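Local coordinates for protein galactan 1,3-beta-galactosidase (Phanerochaete chrysosporium, PDB 7BYS) that probably hydrolyses beta-1,3-galactan from its chain end as a family 43 glycoside hydrolase, and carries a calcium-containing carbohydrate-binding module of family 35, at residues N15-G23 / Y32-H40; A43-Y51 / R61-I69. All coordinates share one frame; numbering follows the deposited sequence.

Interaction 1: N15-G23 / Y32-H40; sequences NTIQAHGAG and YWFGEDKSH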
loop_
_atom_site.group_PDB
_atom_site.type_symbol
_atom_site.label_atom_id
_atom_site.label_comp_id
_atom_site.label_asym_id
_atom_site.label_seq_id
_atom_site.Cartn_x
_atom_site.Cartn_y
_atom_site.Cartn_z
ATOM N N ASN A 15 -17.289 -6.228 -3.957
ATOM C CA ASN A 15 -17.187 -5.344 -2.811
ATOM C C ASN A 15 -15.748 -4.873 -2.670
ATOM O O ASN A 15 -14.802 -5.605 -2.967
ATOM C CB ASN A 15 -17.589 -6.081 -1.536
ATOM C CG ASN A 15 -19.054 -6.446 -1.521
ATOM O OD1 ASN A 15 -19.904 -5.621 -1.859
ATOM N ND2 ASN A 15 -19.360 -7.681 -1.125
ATOM N N THR A 16 -15.588 -3.632 -2.229
ATOM C CA THR A 16 -14.252 -3.087 -2.020
ATOM C C THR A 16 -13.482 -3.929 -1.002
ATOM O O THR A 16 -14.008 -4.287 0.056
ATOM C CB THR A 16 -14.350 -1.639 -1.548
ATOM O OG1 THR A 16 -15.251 -0.926 -2.406
ATOM C CG2 THR A 16 -12.982 -0.970 -1.600
ATOM N N ILE A 17 -12.244 -4.286 -1.350
ATOM C CA ILE A 17 -11.413 -5.079 -0.449
ATOM C C ILE A 17 -11.098 -4.261 0.793
ATOM O O ILE A 17 -10.736 -3.078 0.696
ATOM C CB ILE A 17 -10.130 -5.512 -1.173
ATOM C CG1 ILE A 17 -10.479 -6.519 -2.272
ATOM C CG2 ILE A 17 -9.119 -6.110 -0.182
ATOM C CD1 ILE A 17 -9.330 -6.854 -3.188
ATOM N N GLN A 18 -11.251 -4.883 1.965
ATOM C CA GLN A 18 -11.000 -4.271 3.269
ATOM C C GLN A 18 -9.919 -5.082 3.976
ATOM O O GLN A 18 -10.215 -5.920 4.831
ATOM C CB GLN A 18 -12.279 -4.224 4.084
ATOM C CG GLN A 18 -13.302 -3.243 3.514
ATOM C CD GLN A 18 -12.896 -1.805 3.723
ATOM O OE1 GLN A 18 -11.968 -1.516 4.474
ATOM N NE2 GLN A 18 -13.586 -0.891 3.050
ATOM N N ALA A 19 -8.666 -4.829 3.614
ATOM C CA ALA A 19 -7.529 -5.575 4.152
ATOM C C ALA A 19 -6.315 -4.646 4.237
ATOM O O ALA A 19 -5.267 -4.858 3.627
ATOM C CB ALA A 19 -7.274 -6.827 3.316
ATOM N N HIS A 20 -6.464 -3.556 4.983
ATOM C CA HIS A 20 -5.387 -2.589 5.157
ATOM C C HIS A 20 -4.336 -3.131 6.121
ATOM O O HIS A 20 -4.618 -3.988 6.957
ATOM C CB HIS A 20 -5.999 -1.276 5.640
ATOM C CG HIS A 20 -7.235 -0.893 4.876
ATOM N ND1 HIS A 20 -7.185 -0.185 3.695
ATOM C CD2 HIS A 20 -8.545 -1.158 5.103
ATOM C CE1 HIS A 20 -8.411 -0.013 3.232
ATOM N NE2 HIS A 20 -9.259 -0.585 4.072
ATOM N N GLY A 21 -3.110 -2.638 5.990
ATOM C CA GLY A 21 -2.042 -3.182 6.819
ATOM C C GLY A 21 -1.727 -4.630 6.485
ATOM O O GLY A 21 -1.523 -5.447 7.402
ATOM N N ALA A 22 -1.640 -4.949 5.189
ATOM C CA ALA A 22 -1.634 -6.318 4.665
ATOM C C ALA A 22 -0.646 -7.235 5.370
ATOM O O ALA A 22 0.501 -6.864 5.633
ATOM C CB ALA A 22 -1.229 -6.275 3.191
ATOM N N GLY A 23 -1.086 -8.467 5.594
ATOM C CA GLY A 23 -0.203 -9.592 5.831
ATOM C C GLY A 23 -0.540 -10.694 4.844
ATOM O O GLY A 23 -1.718 -11.046 4.675
ATOM N N TYR A 32 -3.199 -16.008 0.859
ATOM C CA TYR A 32 -4.132 -15.481 1.845
ATOM C C TYR A 32 -3.712 -14.059 2.174
ATOM O O TYR A 32 -2.557 -13.818 2.536
ATOM C CB TYR A 32 -4.144 -16.349 3.118
ATOM C CG TYR A 32 -4.664 -17.734 2.856
ATOM C CD1 TYR A 32 -3.853 -18.706 2.268
ATOM C CD2 TYR A 32 -5.974 -18.066 3.165
ATOM C CE1 TYR A 32 -4.347 -19.980 1.995
ATOM C CE2 TYR A 32 -6.468 -19.337 2.896
ATOM C CZ TYR A 32 -5.652 -20.276 2.310
ATOM O OH TYR A 32 -6.148 -21.536 2.045
ATOM N N TRP A 33 -4.639 -13.126 2.019
ATOM C CA TRP A 33 -4.425 -11.724 2.349
ATOM C C TRP A 33 -5.256 -11.422 3.588
ATOM O O TRP A 33 -6.488 -11.479 3.542
ATOM C CB TRP A 33 -4.830 -10.875 1.142
ATOM C CG TRP A 33 -4.671 -9.387 1.302
ATOM C CD1 TRP A 33 -4.225 -8.702 2.401
ATOM C CD2 TRP A 33 -4.973 -8.395 0.306
ATOM N NE1 TRP A 33 -4.237 -7.345 2.143
ATOM C CE2 TRP A 33 -4.698 -7.132 0.869
ATOM C CE3 TRP A 33 -5.473 -8.457 -1.005
ATOM C CZ2 TRP A 33 -4.882 -5.940 0.158
ATOM C CZ3 TRP A 33 -5.660 -7.279 -1.705
ATOM C CH2 TRP A 33 -5.372 -6.034 -1.126
ATOM N N PHE A 34 -4.574 -11.155 4.701
ATOM C CA PHE A 34 -5.196 -10.722 5.939
ATOM C C PHE A 34 -5.019 -9.221 6.081
ATOM O O PHE A 34 -3.988 -8.673 5.698
ATOM C CB PHE A 34 -4.519 -11.380 7.143
ATOM C CG PHE A 34 -4.558 -12.872 7.116
ATOM C CD1 PHE A 34 -3.551 -13.597 6.506
ATOM C CD2 PHE A 34 -5.603 -13.551 7.706
ATOM C CE1 PHE A 34 -3.587 -14.986 6.474
ATOM C CE2 PHE A 34 -5.645 -14.942 7.672
ATOM C CZ PHE A 34 -4.644 -15.655 7.055
ATOM N N GLY A 35 -6.010 -8.558 6.657
ATOM C CA GLY A 35 -5.834 -7.133 6.849
ATOM C C GLY A 35 -6.891 -6.571 7.763
ATOM O O GLY A 35 -7.770 -7.283 8.255
ATOM N N GLU A 36 -6.783 -5.264 7.991
ATOM C CA GLU A 36 -7.752 -4.538 8.806
ATOM C C GLU A 36 -8.995 -4.220 7.980
ATOM O O GLU A 36 -8.903 -3.617 6.907
ATOM C CB GLU A 36 -7.130 -3.228 9.289
ATOM C CG GLU A 36 -5.787 -3.400 9.971
ATOM C CD GLU A 36 -4.905 -2.174 9.828
ATOM O OE1 GLU A 36 -5.403 -1.113 9.391
ATOM O OE2 GLU A 36 -3.700 -2.260 10.114
ATOM N N ASP A 37 -10.171 -4.594 8.498
ATOM C CA ASP A 37 -11.435 -4.202 7.875
ATOM C C ASP A 37 -11.781 -2.809 8.382
ATOM O O ASP A 37 -12.051 -2.620 9.567
ATOM C CB ASP A 37 -12.521 -5.209 8.244
ATOM C CG ASP A 37 -13.858 -4.918 7.580
ATOM O OD1 ASP A 37 -14.071 -3.795 7.081
ATOM O OD2 ASP A 37 -14.717 -5.824 7.561
ATOM N N LYS A 38 -11.759 -1.823 7.494
ATOM C CA LYS A 38 -12.064 -0.453 7.884
ATOM C C LYS A 38 -13.325 0.049 7.189
ATOM O O LYS A 38 -13.467 1.242 6.947
ATOM C CB LYS A 38 -10.873 0.465 7.618
ATOM C CG LYS A 38 -9.649 0.092 8.452
ATOM C CD LYS A 38 -8.454 1.008 8.187
ATOM C CE LYS A 38 -7.841 1.524 9.496
ATOM N NZ LYS A 38 -7.499 0.441 10.478
ATOM N N SER A 39 -14.268 -0.853 6.895
ATOM C CA SER A 39 -15.395 -0.500 6.034
ATOM C C SER A 39 -16.319 0.542 6.646
ATOM O O SER A 39 -17.110 1.145 5.914
ATOM C CB SER A 39 -16.195 -1.741 5.659
ATOM O OG SER A 39 -16.646 -2.386 6.827
ATOM N N HIS A 40 -16.258 0.768 7.955
ATOM C CA HIS A 40 -17.049 1.842 8.544
ATOM C C HIS A 40 -16.204 3.057 8.913
ATOM O O HIS A 40 -16.588 3.861 9.773
ATOM C CB HIS A 40 -17.939 1.325 9.670
ATOM C CG HIS A 40 -19.024 0.416 9.178
ATOM N ND1 HIS A 40 -19.332 -0.785 9.781
ATOM C CD2 HIS A 40 -19.849 0.521 8.107
ATOM C CE1 HIS A 40 -20.314 -1.371 9.115
ATOM N NE2 HIS A 40 -20.644 -0.599 8.095
#
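Trp33 lays its indole against Ala19 and Ile17 where the first beta hairpin of the family 43 catalytic domain begins. With CG anti to the backbone N (chi1 -180°), the ring swings over to the other segment and offers one face to two methyls. Ala19 CB sits 3.6 Å from the centroid of the Trp33 five-membered ring, small enough to come that close, while the branched Ile17 sets CG2 over the six-membered ring. Gly23 and Phe34 form a hydrogen-bonded antiparallel pair, as do His20 and Glu36, but the register slips by one residue between them, a beta bulge. Gly21, between the two bridges, has positive phi, which favours glycine, and Gly35, without a side chain, lets the backbones close in, its CA 3.5 Å from Ala19 CA. Glu36 OE2 accepts from Arg82 N, and its carboxylate lies near Glu81; both bind galactose in another structure of this protein, though no sugar is bound here. At the loop end, Gln18 is bent at chi2 (-72°), which returns its amide to Lys38 and Ser39. A long amide suits this buried place because OE1 serves two donors from opposite faces of its plane: His20 NE2 at 2.9 Å and Lys38 N at 3.0 Å.

Interaction 2: A43-Y51 / R61-I69; sequences ALFKAVSCY and RQNDALSPI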
loop_
_atom_site.group_PDB
_atom_site.type_symbol
_atom_site.label_atom_id
_atom_site.label_comp_id
_atom_site.label_asym_id
_atom_site.label_seq_id
_atom_site.Cartn_x
_atom_site.Cartn_y
_atom_site.Cartn_z
ATOM N N ALA A 43 -10.919 3.820 12.927
ATOM C CA ALA A 43 -9.582 3.382 13.294
ATOM C C ALA A 43 -9.613 2.220 14.273
ATOM O O ALA A 43 -8.559 1.629 14.551
ATOM C CB ALA A 43 -8.805 4.550 13.909
ATOM N N LEU A 44 -10.792 1.876 14.786
ATOM C CA LEU A 44 -10.953 0.861 15.812
ATOM C C LEU A 44 -11.281 -0.484 15.176
ATOM O O LEU A 44 -11.578 -0.587 13.988
ATOM C CB LEU A 44 -12.055 1.278 16.785
ATOM C CG LEU A 44 -11.889 2.701 17.321
ATOM C CD1 LEU A 44 -13.059 3.100 18.216
ATOM C CD2 LEU A 44 -10.568 2.819 18.062
ATOM N N PHE A 45 -11.240 -1.525 15.997
ATOM C CA PHE A 45 -11.269 -2.886 15.483
ATOM C C PHE A 45 -12.674 -3.282 15.052
ATOM O O PHE A 45 -13.615 -3.250 15.858
ATOM C CB PHE A 45 -10.761 -3.836 16.557
ATOM C CG PHE A 45 -10.695 -5.274 16.123
ATOM C CD1 PHE A 45 -10.214 -5.617 14.866
ATOM C CD2 PHE A 45 -11.074 -6.288 16.989
ATOM C CE1 PHE A 45 -10.123 -6.934 14.482
ATOM C CE2 PHE A 45 -10.983 -7.613 16.603
ATOM C CZ PHE A 45 -10.519 -7.934 15.346
ATOM N N LYS A 46 -12.807 -3.668 13.786
ATOM C CA LYS A 46 -13.989 -4.335 13.268
ATOM C C LYS A 46 -13.728 -5.799 12.956
ATOM O O LYS A 46 -14.486 -6.664 13.398
ATOM C CB LYS A 46 -14.501 -3.625 12.008
ATOM C CG LYS A 46 -15.705 -4.318 11.377
ATOM C CD LYS A 46 -16.218 -3.539 10.177
ATOM C CE LYS A 46 -17.345 -4.282 9.475
ATOM N NZ LYS A 46 -18.611 -4.209 10.255
ATOM N N ALA A 47 -12.663 -6.101 12.203
ATOM C CA ALA A 47 -12.306 -7.487 11.929
ATOM C C ALA A 47 -10.927 -7.532 11.297
ATOM O O ALA A 47 -10.471 -6.560 10.683
ATOM C CB ALA A 47 -13.313 -8.145 10.981
ATOM N N VAL A 48 -10.269 -8.680 11.444
ATOM C CA VAL A 48 -9.188 -9.062 10.540
ATOM C C VAL A 48 -9.847 -9.885 9.439
ATOM O O VAL A 48 -10.396 -10.957 9.708
ATOM C CB VAL A 48 -8.084 -9.860 11.249
ATOM C CG1 VAL A 48 -7.041 -10.341 10.226
ATOM C CG2 VAL A 48 -7.404 -9.016 12.323
ATOM N N SER A 49 -9.820 -9.370 8.213
ATOM C CA SER A 49 -10.385 -10.040 7.060
ATOM C C SER A 49 -9.456 -11.133 6.544
ATOM O O SER A 49 -8.276 -11.214 6.909
ATOM C CB SER A 49 -10.633 -9.026 5.950
ATOM O OG SER A 49 -9.415 -8.349 5.655
ATOM N N CYS A 50 -10.010 -11.983 5.681
ATOM C CA CYS A 50 -9.257 -13.064 5.065
ATOM C C CYS A 50 -9.757 -13.239 3.643
ATOM O O CYS A 50 -10.920 -13.611 3.442
ATOM C CB CYS A 50 -9.459 -14.371 5.845
ATOM S SG CYS A 50 -8.192 -15.649 5.447
ATOM N N TYR A 51 -8.880 -12.991 2.673
ATOM C CA TYR A 51 -9.180 -13.164 1.258
ATOM C C TYR A 51 -8.213 -14.176 0.670
ATOM O O TYR A 51 -7.040 -14.209 1.041
ATOM C CB TYR A 51 -9.002 -11.850 0.487
ATOM C CG TYR A 51 -9.908 -10.719 0.901
ATOM C CD1 TYR A 51 -9.632 -9.967 2.024
ATOM C CD2 TYR A 51 -11.031 -10.394 0.141
ATOM C CE1 TYR A 51 -10.456 -8.928 2.407
ATOM C CE2 TYR A 51 -11.866 -9.347 0.511
ATOM C CZ TYR A 51 -11.576 -8.617 1.643
ATOM O OH TYR A 51 -12.369 -7.565 2.054
ATOM N N ARG A 61 -13.399 -13.287 -0.717
ATOM C CA ARG A 61 -13.504 -13.033 0.714
ATOM C C ARG A 61 -14.090 -14.228 1.457
ATOM O O ARG A 61 -15.184 -14.706 1.129
ATOM C CB ARG A 61 -14.318 -11.773 0.992
ATOM C CG ARG A 61 -14.177 -11.353 2.433
ATOM C CD ARG A 61 -14.786 -10.012 2.730
ATOM N NE ARG A 61 -14.468 -9.643 4.102
ATOM C CZ ARG A 61 -14.733 -8.467 4.661
ATOM N NH1 ARG A 61 -15.328 -7.513 3.952
ATOM N NH2 ARG A 61 -14.405 -8.248 5.933
ATOM N N GLN A 62 -13.360 -14.709 2.455
ATOM C CA GLN A 62 -13.838 -15.752 3.349
ATOM C C GLN A 62 -14.347 -15.114 4.633
ATOM O O GLN A 62 -14.267 -13.898 4.829
ATOM C CB GLN A 62 -12.716 -16.754 3.653
ATOM C CG GLN A 62 -11.914 -17.162 2.434
ATOM C CD GLN A 62 -12.765 -17.874 1.412
ATOM O OE1 GLN A 62 -13.511 -18.794 1.748
ATOM N NE2 GLN A 62 -12.659 -17.455 0.152
ATOM N N ASN A 63 -14.897 -15.947 5.513
ATOM C CA ASN A 63 -15.285 -15.453 6.827
ATOM C C ASN A 63 -14.084 -14.794 7.510
ATOM O O ASN A 63 -12.932 -15.180 7.296
ATOM C CB ASN A 63 -15.851 -16.603 7.668
ATOM C CG ASN A 63 -17.175 -17.128 7.115
ATOM O OD1 ASN A 63 -18.125 -16.367 6.931
ATOM N ND2 ASN A 63 -17.233 -18.425 6.834
ATOM N N ASP A 64 -14.355 -13.768 8.312
ATOM C CA ASP A 64 -13.279 -13.023 8.953
ATOM C C ASP A 64 -12.396 -13.940 9.792
ATOM O O ASP A 64 -12.872 -14.874 10.443
ATOM C CB ASP A 64 -13.858 -11.915 9.830
ATOM C CG ASP A 64 -14.487 -10.797 9.022
ATOM O OD1 ASP A 64 -14.065 -10.571 7.870
ATOM O OD2 ASP A 64 -15.399 -10.130 9.560
ATOM N N ALA A 65 -11.095 -13.664 9.773
ATOM C CA ALA A 65 -10.160 -14.474 10.538
ATOM C C ALA A 65 -10.160 -14.120 12.023
ATOM O O ALA A 65 -9.883 -14.984 12.863
ATOM C CB ALA A 65 -8.750 -14.313 9.971
ATOM N N LEU A 66 -10.442 -12.865 12.370
ATOM C CA LEU A 66 -10.483 -12.452 13.769
ATOM C C LEU A 66 -11.616 -11.454 13.961
ATOM O O LEU A 66 -11.798 -10.538 13.153
ATOM C CB LEU A 66 -9.141 -11.852 14.249
ATOM C CG LEU A 66 -9.057 -11.657 15.765
ATOM C CD1 LEU A 66 -8.968 -13.014 16.436
ATOM C CD2 LEU A 66 -7.868 -10.782 16.138
ATOM N N SER A 67 -12.382 -11.639 15.025
ATOM C CA SER A 67 -13.563 -10.838 15.293
ATOM C C SER A 67 -13.463 -10.263 16.694
ATOM O O SER A 67 -12.738 -10.792 17.539
ATOM C CB SER A 67 -14.826 -11.699 15.174
ATOM O OG SER A 67 -14.943 -12.208 13.861
ATOM N N PRO A 68 -14.180 -9.176 16.973
ATOM C CA PRO A 68 -14.046 -8.521 18.277
ATOM C C PRO A 68 -14.651 -9.328 19.412
ATOM O O PRO A 68 -15.543 -10.159 19.224
ATOM C CB PRO A 68 -14.801 -7.200 18.091
ATOM C CG PRO A 68 -14.864 -6.998 16.620
ATOM C CD PRO A 68 -14.988 -8.364 16.047
ATOM N N ILE A 69 -14.127 -9.076 20.605
ATOM C CA ILE A 69 -14.688 -9.607 21.841
ATOM C C ILE A 69 -14.831 -8.446 22.815
ATOM O O ILE A 69 -13.830 -7.824 23.205
ATOM C CB ILE A 69 -13.813 -10.712 22.455
ATOM C CG1 ILE A 69 -13.535 -11.827 21.444
ATOM C CG2 ILE A 69 -14.489 -11.281 23.697
ATOM C CD1 ILE A 69 -12.611 -12.922 21.987
HETATM O O HOH W 1 -12.990 -11.689 5.672
#
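The Tyr51 ring and the aliphatic part of Arg61 lie against each other at the edge of an antiparallel four-stranded sheet, a blade of the five-bladed beta-propeller that characterises family 43. A chi1 of -168° sends Arg61 CG away from the backbone N, and the chain stays extended to NE, which carries its methylenes across the tyrosine: CG lies over one face, 4.0 Å from the ring centroid, and the guanidinium, tilted 30° to the ring, has Tyr51 OH above its own face. That hydroxyl bonds to Gln18 N. Arginine suits the place because its methylenes cover the ring while NH2 makes salt bridges both to Asp37 OD2 and to the syn lone pair of Asp64 OD1, 3.0 Å from the latter. Further along, Ala65 and Leu66 both face Val48 in a classic beta bulge, and Val48 O accepts from both backbone nitrogens. Val48 and Leu66 meet at their beta carbons, whereas the Ala65 methyl approaches Cys50 CB; Cys50 itself is disulfide-bonded to Cys119. At the far end Phe45 crosses Pro68 at a slant, CD2 3.9 Å from Pro68 CG, and its CZ reaches Leu66 CD2. Between the bulge and the Tyr51–Arg61 pair a water accepts from Cys50 N and Arg61 NE and donates to Gln62 O and Asp64 OD1, 2.7 Å from each oxygen.

How the interactions relate
From the N terminus, the chain enters through 15-23, makes the tight hairpin between strands 22-27 and 30-36, and returns as 32-40, closing interaction 1 over eight intervening residues. Only then does interaction 2 open: 43-51 leads into strand 48-53, and nine residues later 61-69 comes back along it. The two loops are thus in series, neither nested nor crossed. Each contact pairs two strands, and backbone bonds between 30-36 and 48-53 join the pairs into one four-stranded sheet, from 22-27 to 60-61. Trp33 N lies 2.8 Å from Tyr51 O, Gln18 O lies 2.7 Å from Ser49 OG, and Phe34 CE2 packs 3.5 Å from Cys50 SG.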